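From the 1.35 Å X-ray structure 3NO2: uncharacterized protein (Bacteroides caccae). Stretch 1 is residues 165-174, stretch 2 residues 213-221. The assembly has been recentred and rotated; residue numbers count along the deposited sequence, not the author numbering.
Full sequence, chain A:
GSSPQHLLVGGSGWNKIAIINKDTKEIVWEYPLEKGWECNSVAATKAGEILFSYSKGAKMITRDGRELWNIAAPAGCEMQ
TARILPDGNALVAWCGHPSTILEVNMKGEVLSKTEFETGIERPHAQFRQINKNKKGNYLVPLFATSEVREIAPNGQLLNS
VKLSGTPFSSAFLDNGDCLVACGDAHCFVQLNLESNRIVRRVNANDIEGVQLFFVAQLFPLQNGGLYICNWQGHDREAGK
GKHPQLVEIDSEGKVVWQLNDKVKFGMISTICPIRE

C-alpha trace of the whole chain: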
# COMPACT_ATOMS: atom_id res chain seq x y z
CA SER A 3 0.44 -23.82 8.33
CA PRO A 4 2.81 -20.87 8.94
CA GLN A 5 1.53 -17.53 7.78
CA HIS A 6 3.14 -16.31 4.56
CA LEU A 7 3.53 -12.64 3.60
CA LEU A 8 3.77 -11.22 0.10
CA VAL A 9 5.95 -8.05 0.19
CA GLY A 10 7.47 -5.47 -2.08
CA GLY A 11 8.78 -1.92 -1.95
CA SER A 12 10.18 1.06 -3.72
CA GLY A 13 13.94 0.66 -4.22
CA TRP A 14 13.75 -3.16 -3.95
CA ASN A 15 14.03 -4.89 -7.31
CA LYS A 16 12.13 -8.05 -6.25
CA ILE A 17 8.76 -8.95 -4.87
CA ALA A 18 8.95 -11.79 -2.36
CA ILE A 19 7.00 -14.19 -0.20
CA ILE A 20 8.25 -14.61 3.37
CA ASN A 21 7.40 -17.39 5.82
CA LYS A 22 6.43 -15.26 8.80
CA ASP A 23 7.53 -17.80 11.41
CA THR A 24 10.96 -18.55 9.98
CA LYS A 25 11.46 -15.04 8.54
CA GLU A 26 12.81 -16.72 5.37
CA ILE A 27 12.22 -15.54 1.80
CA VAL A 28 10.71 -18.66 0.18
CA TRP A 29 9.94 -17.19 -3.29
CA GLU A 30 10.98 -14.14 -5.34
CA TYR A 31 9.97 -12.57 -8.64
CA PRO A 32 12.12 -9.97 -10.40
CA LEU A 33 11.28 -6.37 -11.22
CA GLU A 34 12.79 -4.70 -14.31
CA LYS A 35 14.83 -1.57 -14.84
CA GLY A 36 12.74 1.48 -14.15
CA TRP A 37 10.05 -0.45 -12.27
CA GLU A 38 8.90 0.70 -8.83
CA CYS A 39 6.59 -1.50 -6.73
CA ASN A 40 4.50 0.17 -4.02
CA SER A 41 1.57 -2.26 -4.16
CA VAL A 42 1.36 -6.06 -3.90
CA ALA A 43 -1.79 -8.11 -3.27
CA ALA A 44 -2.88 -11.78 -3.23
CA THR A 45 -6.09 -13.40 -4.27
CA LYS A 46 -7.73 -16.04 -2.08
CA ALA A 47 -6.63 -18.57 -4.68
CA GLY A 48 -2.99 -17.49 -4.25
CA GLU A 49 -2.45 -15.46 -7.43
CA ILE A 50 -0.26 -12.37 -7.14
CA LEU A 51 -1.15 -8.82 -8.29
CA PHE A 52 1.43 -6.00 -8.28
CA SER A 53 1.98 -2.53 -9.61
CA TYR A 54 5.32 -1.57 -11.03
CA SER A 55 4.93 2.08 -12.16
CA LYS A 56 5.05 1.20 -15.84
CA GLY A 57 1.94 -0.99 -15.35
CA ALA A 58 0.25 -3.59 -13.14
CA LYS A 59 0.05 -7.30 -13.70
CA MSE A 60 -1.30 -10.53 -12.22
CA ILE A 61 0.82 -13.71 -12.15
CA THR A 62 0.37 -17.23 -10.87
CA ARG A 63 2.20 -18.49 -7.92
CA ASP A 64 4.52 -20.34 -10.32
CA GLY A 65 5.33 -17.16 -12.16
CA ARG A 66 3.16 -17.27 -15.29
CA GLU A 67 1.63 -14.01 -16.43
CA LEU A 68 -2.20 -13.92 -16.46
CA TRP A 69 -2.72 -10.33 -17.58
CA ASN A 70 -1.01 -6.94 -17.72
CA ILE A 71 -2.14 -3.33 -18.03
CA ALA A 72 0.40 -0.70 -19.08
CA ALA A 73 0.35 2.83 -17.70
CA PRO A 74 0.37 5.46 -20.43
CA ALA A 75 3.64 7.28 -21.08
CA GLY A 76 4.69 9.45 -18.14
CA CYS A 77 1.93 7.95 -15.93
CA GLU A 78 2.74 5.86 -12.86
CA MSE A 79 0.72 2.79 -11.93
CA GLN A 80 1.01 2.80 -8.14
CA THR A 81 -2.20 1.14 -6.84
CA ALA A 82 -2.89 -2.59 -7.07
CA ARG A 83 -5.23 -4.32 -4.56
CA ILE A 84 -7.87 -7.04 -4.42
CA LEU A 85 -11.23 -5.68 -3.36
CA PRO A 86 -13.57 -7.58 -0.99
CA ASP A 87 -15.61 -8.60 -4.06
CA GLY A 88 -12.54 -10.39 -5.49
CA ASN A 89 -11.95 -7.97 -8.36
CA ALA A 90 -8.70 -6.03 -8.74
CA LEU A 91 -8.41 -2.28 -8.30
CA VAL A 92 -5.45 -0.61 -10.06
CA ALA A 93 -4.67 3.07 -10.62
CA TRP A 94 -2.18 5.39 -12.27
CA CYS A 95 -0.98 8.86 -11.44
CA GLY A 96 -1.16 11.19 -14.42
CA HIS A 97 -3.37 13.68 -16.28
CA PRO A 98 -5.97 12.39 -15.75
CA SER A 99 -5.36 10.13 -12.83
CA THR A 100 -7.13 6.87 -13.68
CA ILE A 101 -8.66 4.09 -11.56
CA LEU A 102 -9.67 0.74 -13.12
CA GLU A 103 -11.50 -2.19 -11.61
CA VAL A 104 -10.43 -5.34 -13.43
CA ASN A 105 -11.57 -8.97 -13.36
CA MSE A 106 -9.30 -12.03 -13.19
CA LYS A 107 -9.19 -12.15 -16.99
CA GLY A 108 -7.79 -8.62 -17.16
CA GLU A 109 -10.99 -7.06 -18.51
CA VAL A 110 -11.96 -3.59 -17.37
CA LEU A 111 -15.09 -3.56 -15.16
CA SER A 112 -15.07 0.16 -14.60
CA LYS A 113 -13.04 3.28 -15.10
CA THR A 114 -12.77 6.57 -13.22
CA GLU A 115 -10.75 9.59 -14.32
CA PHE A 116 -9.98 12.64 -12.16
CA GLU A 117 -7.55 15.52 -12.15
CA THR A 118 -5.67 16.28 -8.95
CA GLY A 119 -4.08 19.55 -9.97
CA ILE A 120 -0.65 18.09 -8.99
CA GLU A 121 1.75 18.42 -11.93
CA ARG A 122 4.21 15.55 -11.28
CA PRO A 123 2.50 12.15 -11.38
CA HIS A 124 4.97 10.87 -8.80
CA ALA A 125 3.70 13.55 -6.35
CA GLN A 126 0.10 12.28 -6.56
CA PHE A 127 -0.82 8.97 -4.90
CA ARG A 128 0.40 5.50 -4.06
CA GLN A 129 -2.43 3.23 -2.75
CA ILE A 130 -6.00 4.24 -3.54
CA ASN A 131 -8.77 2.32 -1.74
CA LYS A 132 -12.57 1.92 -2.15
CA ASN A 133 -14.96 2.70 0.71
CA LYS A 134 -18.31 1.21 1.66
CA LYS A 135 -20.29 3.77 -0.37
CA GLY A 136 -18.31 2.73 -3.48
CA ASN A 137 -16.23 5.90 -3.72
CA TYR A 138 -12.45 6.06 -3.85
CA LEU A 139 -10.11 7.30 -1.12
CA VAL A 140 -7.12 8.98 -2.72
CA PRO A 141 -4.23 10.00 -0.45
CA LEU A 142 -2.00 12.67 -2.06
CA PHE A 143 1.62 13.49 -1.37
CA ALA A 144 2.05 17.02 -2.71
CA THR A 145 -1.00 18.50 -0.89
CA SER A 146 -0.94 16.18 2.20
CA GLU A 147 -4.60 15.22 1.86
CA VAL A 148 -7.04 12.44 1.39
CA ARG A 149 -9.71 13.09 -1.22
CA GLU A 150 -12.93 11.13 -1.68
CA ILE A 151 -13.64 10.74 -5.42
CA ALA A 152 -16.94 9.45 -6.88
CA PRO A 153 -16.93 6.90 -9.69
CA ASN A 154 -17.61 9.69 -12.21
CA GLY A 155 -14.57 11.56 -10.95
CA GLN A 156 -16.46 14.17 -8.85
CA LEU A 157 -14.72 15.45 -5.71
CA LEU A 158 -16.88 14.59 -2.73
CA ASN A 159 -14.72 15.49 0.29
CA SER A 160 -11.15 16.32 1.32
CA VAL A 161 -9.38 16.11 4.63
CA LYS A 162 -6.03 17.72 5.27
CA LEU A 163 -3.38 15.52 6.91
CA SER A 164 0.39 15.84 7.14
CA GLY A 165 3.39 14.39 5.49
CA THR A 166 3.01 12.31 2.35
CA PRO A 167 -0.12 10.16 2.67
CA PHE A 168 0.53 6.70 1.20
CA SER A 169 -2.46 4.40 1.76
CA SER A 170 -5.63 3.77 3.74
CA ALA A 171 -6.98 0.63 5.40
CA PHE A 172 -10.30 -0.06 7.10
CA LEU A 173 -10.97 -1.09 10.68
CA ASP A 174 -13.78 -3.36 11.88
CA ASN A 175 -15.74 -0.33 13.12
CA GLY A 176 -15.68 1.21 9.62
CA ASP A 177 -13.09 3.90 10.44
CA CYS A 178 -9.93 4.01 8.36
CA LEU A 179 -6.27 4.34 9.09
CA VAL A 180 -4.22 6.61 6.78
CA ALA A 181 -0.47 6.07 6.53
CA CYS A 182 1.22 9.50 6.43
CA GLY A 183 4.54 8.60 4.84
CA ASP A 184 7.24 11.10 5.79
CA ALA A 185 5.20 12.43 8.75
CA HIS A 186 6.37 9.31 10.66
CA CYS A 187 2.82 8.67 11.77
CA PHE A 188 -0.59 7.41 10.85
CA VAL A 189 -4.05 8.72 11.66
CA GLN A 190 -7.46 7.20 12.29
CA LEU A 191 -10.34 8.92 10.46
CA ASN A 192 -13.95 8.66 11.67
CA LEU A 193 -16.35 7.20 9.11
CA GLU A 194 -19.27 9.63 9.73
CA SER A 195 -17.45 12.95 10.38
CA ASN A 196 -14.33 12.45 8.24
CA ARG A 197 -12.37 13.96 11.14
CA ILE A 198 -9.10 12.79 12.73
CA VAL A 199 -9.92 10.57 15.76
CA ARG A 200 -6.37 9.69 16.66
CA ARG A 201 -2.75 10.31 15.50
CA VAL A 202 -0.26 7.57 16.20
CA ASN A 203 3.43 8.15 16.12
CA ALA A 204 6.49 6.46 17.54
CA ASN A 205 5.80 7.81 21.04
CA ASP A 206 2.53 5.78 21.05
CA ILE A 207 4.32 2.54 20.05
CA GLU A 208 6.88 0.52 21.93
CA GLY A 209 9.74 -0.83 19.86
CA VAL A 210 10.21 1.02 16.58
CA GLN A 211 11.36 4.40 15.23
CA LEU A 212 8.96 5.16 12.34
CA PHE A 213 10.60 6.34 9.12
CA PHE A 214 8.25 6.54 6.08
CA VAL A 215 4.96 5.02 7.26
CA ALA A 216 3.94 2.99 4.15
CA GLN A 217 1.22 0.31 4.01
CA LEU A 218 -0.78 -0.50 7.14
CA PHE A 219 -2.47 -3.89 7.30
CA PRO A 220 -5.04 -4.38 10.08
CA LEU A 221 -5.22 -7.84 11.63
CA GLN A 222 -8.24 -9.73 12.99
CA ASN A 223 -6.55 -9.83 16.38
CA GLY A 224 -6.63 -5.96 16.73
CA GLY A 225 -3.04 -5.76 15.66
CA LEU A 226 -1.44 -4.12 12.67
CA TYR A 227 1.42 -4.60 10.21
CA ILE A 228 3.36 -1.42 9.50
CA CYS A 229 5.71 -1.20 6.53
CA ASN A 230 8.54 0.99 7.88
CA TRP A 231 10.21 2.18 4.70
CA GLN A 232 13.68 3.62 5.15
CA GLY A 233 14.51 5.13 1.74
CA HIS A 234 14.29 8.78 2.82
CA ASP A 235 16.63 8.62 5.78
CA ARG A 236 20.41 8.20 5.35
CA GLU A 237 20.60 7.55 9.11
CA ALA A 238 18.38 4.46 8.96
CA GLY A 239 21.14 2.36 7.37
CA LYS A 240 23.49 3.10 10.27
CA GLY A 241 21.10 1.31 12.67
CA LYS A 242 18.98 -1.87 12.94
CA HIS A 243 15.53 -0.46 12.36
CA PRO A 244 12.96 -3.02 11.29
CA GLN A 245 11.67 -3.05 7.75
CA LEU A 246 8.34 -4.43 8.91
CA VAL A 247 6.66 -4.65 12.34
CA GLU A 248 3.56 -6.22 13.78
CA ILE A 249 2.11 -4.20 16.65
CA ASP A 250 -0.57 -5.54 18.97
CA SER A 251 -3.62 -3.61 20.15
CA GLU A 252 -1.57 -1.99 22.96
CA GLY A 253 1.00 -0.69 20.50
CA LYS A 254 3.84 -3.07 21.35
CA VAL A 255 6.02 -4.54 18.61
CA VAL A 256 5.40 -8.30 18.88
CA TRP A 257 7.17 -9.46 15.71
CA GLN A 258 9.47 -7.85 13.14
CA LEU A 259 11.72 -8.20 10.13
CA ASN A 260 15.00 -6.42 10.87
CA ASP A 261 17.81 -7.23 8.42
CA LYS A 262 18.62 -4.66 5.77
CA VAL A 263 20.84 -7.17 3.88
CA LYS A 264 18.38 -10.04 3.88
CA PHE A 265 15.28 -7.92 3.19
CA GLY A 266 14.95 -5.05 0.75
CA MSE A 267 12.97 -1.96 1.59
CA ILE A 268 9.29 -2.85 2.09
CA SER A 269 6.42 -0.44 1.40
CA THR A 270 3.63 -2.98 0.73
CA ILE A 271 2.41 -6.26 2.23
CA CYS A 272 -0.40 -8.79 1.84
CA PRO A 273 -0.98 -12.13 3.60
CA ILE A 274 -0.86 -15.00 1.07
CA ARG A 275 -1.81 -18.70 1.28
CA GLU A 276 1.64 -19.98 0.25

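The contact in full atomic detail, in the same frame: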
# COMPACT_ATOMS: atom_id res chain seq x y z
N GLY A 165 2.47 15.26 6.15
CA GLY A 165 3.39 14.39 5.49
C GLY A 165 3.02 14.08 4.06
O GLY A 165 2.61 14.95 3.28
N THR A 166 3.20 12.81 3.69
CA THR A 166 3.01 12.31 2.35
C THR A 166 2.13 11.06 2.43
O THR A 166 2.61 9.91 2.43
CB THR A 166 4.36 12.03 1.65
OG1 THR A 166 5.27 11.33 2.53
CG2 THR A 166 5.01 13.35 1.25
N PRO A 167 0.81 11.29 2.46
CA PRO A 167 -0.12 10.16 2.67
C PRO A 167 0.03 9.09 1.58
O PRO A 167 0.05 9.39 0.39
CB PRO A 167 -1.48 10.82 2.63
CG PRO A 167 -1.18 12.24 3.19
CD PRO A 167 0.16 12.60 2.65
N PHE A 168 0.14 7.83 2.03
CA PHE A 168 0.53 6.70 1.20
C PHE A 168 -0.57 5.68 0.92
O PHE A 168 -0.58 5.06 -0.16
CB PHE A 168 1.75 6.02 1.88
CG PHE A 168 2.23 4.78 1.17
CD1 PHE A 168 3.18 4.86 0.16
CD2 PHE A 168 1.75 3.53 1.48
CE1 PHE A 168 3.62 3.73 -0.53
CE2 PHE A 168 2.18 2.42 0.78
CZ PHE A 168 3.09 2.53 -0.23
N SER A 169 -1.49 5.46 1.86
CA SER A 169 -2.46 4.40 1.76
C SER A 169 -3.54 4.60 2.80
O SER A 169 -3.36 5.44 3.73
CB SER A 169 -1.77 3.06 1.95
OG SER A 169 -2.70 1.98 1.80
N SER A 170 -4.62 3.85 2.69
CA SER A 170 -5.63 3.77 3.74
C SER A 170 -6.00 2.30 3.92
O SER A 170 -5.88 1.50 3.00
CB SER A 170 -6.86 4.59 3.36
OG SER A 170 -7.56 4.09 2.26
N ALA A 171 -6.49 1.99 5.10
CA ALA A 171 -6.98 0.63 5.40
C ALA A 171 -8.12 0.74 6.40
O ALA A 171 -8.14 1.60 7.26
CB ALA A 171 -5.88 -0.27 5.99
N PHE A 172 -9.10 -0.13 6.27
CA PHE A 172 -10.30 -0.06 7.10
C PHE A 172 -10.20 -0.90 8.36
O PHE A 172 -9.58 -1.98 8.38
CB PHE A 172 -11.48 -0.51 6.25
CG PHE A 172 -11.72 0.38 5.09
CD1 PHE A 172 -12.16 1.68 5.26
CD2 PHE A 172 -11.43 -0.07 3.80
CE1 PHE A 172 -12.34 2.51 4.15
CE2 PHE A 172 -11.60 0.76 2.71
CZ PHE A 172 -12.05 2.04 2.88
N LEU A 173 -10.81 -0.39 9.41
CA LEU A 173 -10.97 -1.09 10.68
C LEU A 173 -12.36 -1.71 10.74
O LEU A 173 -13.28 -1.30 10.01
CB LEU A 173 -10.77 -0.13 11.84
CG LEU A 173 -9.43 0.61 11.90
CD1 LEU A 173 -9.42 1.56 13.10
CD2 LEU A 173 -8.34 -0.48 11.98
N ASP A 174 -12.50 -2.66 11.66
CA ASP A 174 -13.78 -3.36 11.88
C ASP A 174 -14.92 -2.41 12.12
O ASP A 174 -16.03 -2.68 11.66
CB ASP A 174 -13.67 -4.32 13.07
CG ASP A 174 -12.96 -5.61 12.71
OD1 ASP A 174 -12.96 -6.00 11.52
OD2 ASP A 174 -12.41 -6.25 13.64
N PHE A 213 9.99 5.57 10.22
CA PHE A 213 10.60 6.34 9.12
C PHE A 213 9.47 6.78 8.17
O PHE A 213 8.64 7.58 8.59
CB PHE A 213 11.69 5.49 8.49
CG PHE A 213 12.88 5.31 9.41
CD1 PHE A 213 13.90 6.25 9.39
CD2 PHE A 213 12.93 4.34 10.36
CE1 PHE A 213 15.00 6.14 10.29
CE2 PHE A 213 14.01 4.24 11.22
CZ PHE A 213 15.01 5.12 11.18
N PHE A 214 9.38 6.22 6.96
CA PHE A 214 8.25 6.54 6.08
C PHE A 214 7.20 5.50 6.38
O PHE A 214 7.41 4.30 6.13
CB PHE A 214 8.72 6.48 4.62
CG PHE A 214 7.65 6.76 3.60
CD1 PHE A 214 6.71 5.80 3.29
CD2 PHE A 214 7.61 7.98 2.95
CE1 PHE A 214 5.73 6.06 2.36
CE2 PHE A 214 6.65 8.24 2.00
CZ PHE A 214 5.70 7.32 1.70
N VAL A 215 6.06 5.93 6.89
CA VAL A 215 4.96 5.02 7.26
C VAL A 215 4.22 4.70 5.96
O VAL A 215 3.49 5.55 5.40
CB VAL A 215 4.06 5.54 8.35
CG1 VAL A 215 2.89 4.58 8.61
CG2 VAL A 215 4.87 5.80 9.61
N ALA A 216 4.48 3.50 5.43
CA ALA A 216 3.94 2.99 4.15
C ALA A 216 2.70 2.12 4.50
O ALA A 216 1.91 2.46 5.38
CB ALA A 216 5.02 2.32 3.32
N GLN A 217 2.50 0.99 3.85
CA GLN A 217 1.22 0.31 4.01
C GLN A 217 1.00 -0.15 5.45
O GLN A 217 1.91 -0.70 6.11
CB GLN A 217 1.10 -0.89 3.07
CG GLN A 217 -0.31 -1.45 2.97
CD GLN A 217 -0.47 -2.50 1.90
OE1 GLN A 217 0.45 -2.71 1.09
NE2 GLN A 217 -1.65 -3.12 1.82
N LEU A 218 -0.24 0.00 5.87
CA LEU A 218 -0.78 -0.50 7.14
C LEU A 218 -1.74 -1.63 6.83
O LEU A 218 -2.60 -1.47 5.95
CB LEU A 218 -1.52 0.64 7.84
CG LEU A 218 -0.73 1.94 8.06
CD1 LEU A 218 -1.70 3.01 8.64
CD2 LEU A 218 0.45 1.72 8.98
N PHE A 219 -1.64 -2.75 7.55
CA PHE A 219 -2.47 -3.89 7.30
C PHE A 219 -3.08 -4.35 8.61
O PHE A 219 -2.46 -5.05 9.40
CB PHE A 219 -1.71 -5.04 6.60
CG PHE A 219 -2.62 -5.99 5.89
CD1 PHE A 219 -3.32 -6.94 6.59
CD2 PHE A 219 -2.76 -5.90 4.54
CE1 PHE A 219 -4.19 -7.81 5.88
CE2 PHE A 219 -3.65 -6.74 3.86
CZ PHE A 219 -4.35 -7.64 4.56
N PRO A 220 -4.34 -3.95 8.83
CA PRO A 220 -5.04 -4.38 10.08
C PRO A 220 -5.27 -5.88 10.14
O PRO A 220 -5.54 -6.50 9.12
CB PRO A 220 -6.39 -3.65 9.98
CG PRO A 220 -6.09 -2.42 9.16
CD PRO A 220 -5.08 -2.87 8.13
N LEU A 221 -5.11 -6.42 11.35
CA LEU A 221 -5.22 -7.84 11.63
C LEU A 221 -6.44 -8.10 12.51
O LEU A 221 -6.86 -7.24 13.28
CB LEU A 221 -3.96 -8.36 12.28
CG LEU A 221 -2.71 -8.18 11.42
CD1 LEU A 221 -1.44 -8.39 12.26
CD2 LEU A 221 -2.81 -9.09 10.20
O HOH W 1 -2.60 1.07 4.46

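Packing of residues 165-174 against residues 213-221, two stretches of one chain that run nearly parallel. Strand 214-220 and the strand ending at Phe-172 differ by 11° in direction and approach to 6.5 Å, yet no direct hydrogen bond joins the stretches; the stretches meet through van der Waals packing and one bridging water, burying 428 Å² in all. Gly-165, with a positive phi of 66° that suits glycine, lies out of reach. Thr-166 points toward the partner and sets its OG1 3.4 Å from Phe-214 CE2, while the hydroxyl finds its hydrogen bonding elsewhere in the structure. Pro-167 turns away. Phe-168, a t rotamer, contributes the largest buried area, 86 Å². Its ring stands at 90° to that of Phe-214, centroids 5.7 Å apart, with Phe-168 CD1 3.6 Å from Phe-214 CE1 and lying near the plane of the Phe-214 ring. The methyl of Ala-216 sits over the Phe-168 face, Ala-216 CB being 3.9 Å from the ring centroid and 15° off the normal, a CH-pi contact. The same ring also lies along backbone, Phe-168 CE2 coming within 3.4 Å of Gln-217 N. At Ser-169 the link becomes polar: water 1 donates to Ser-169 OG (2.8 Å from the water O) and accepts from Leu-218 N (3.0 Å from the same O), bridging a side chain to a main chain across the gap. Ser-170 faces away, and Ala-171 faces back in the alternation expected of a strand. Its methyl fits against Pro-220, Ala-171 CB to Pro-220 CD measuring 3.5 Å, and also meets Leu-218 O at 3.5 Å from Ala-171 CB. The CA-to-CB bond of Phe-172 points away, but Phe-172 O lies 3.6 Å from Pro-220 CG. Leu-173 starts sideways; its end comes nearer, bringing Leu-173 CD2 to 4.1 Å from Pro-220 CG in a final apolar contact.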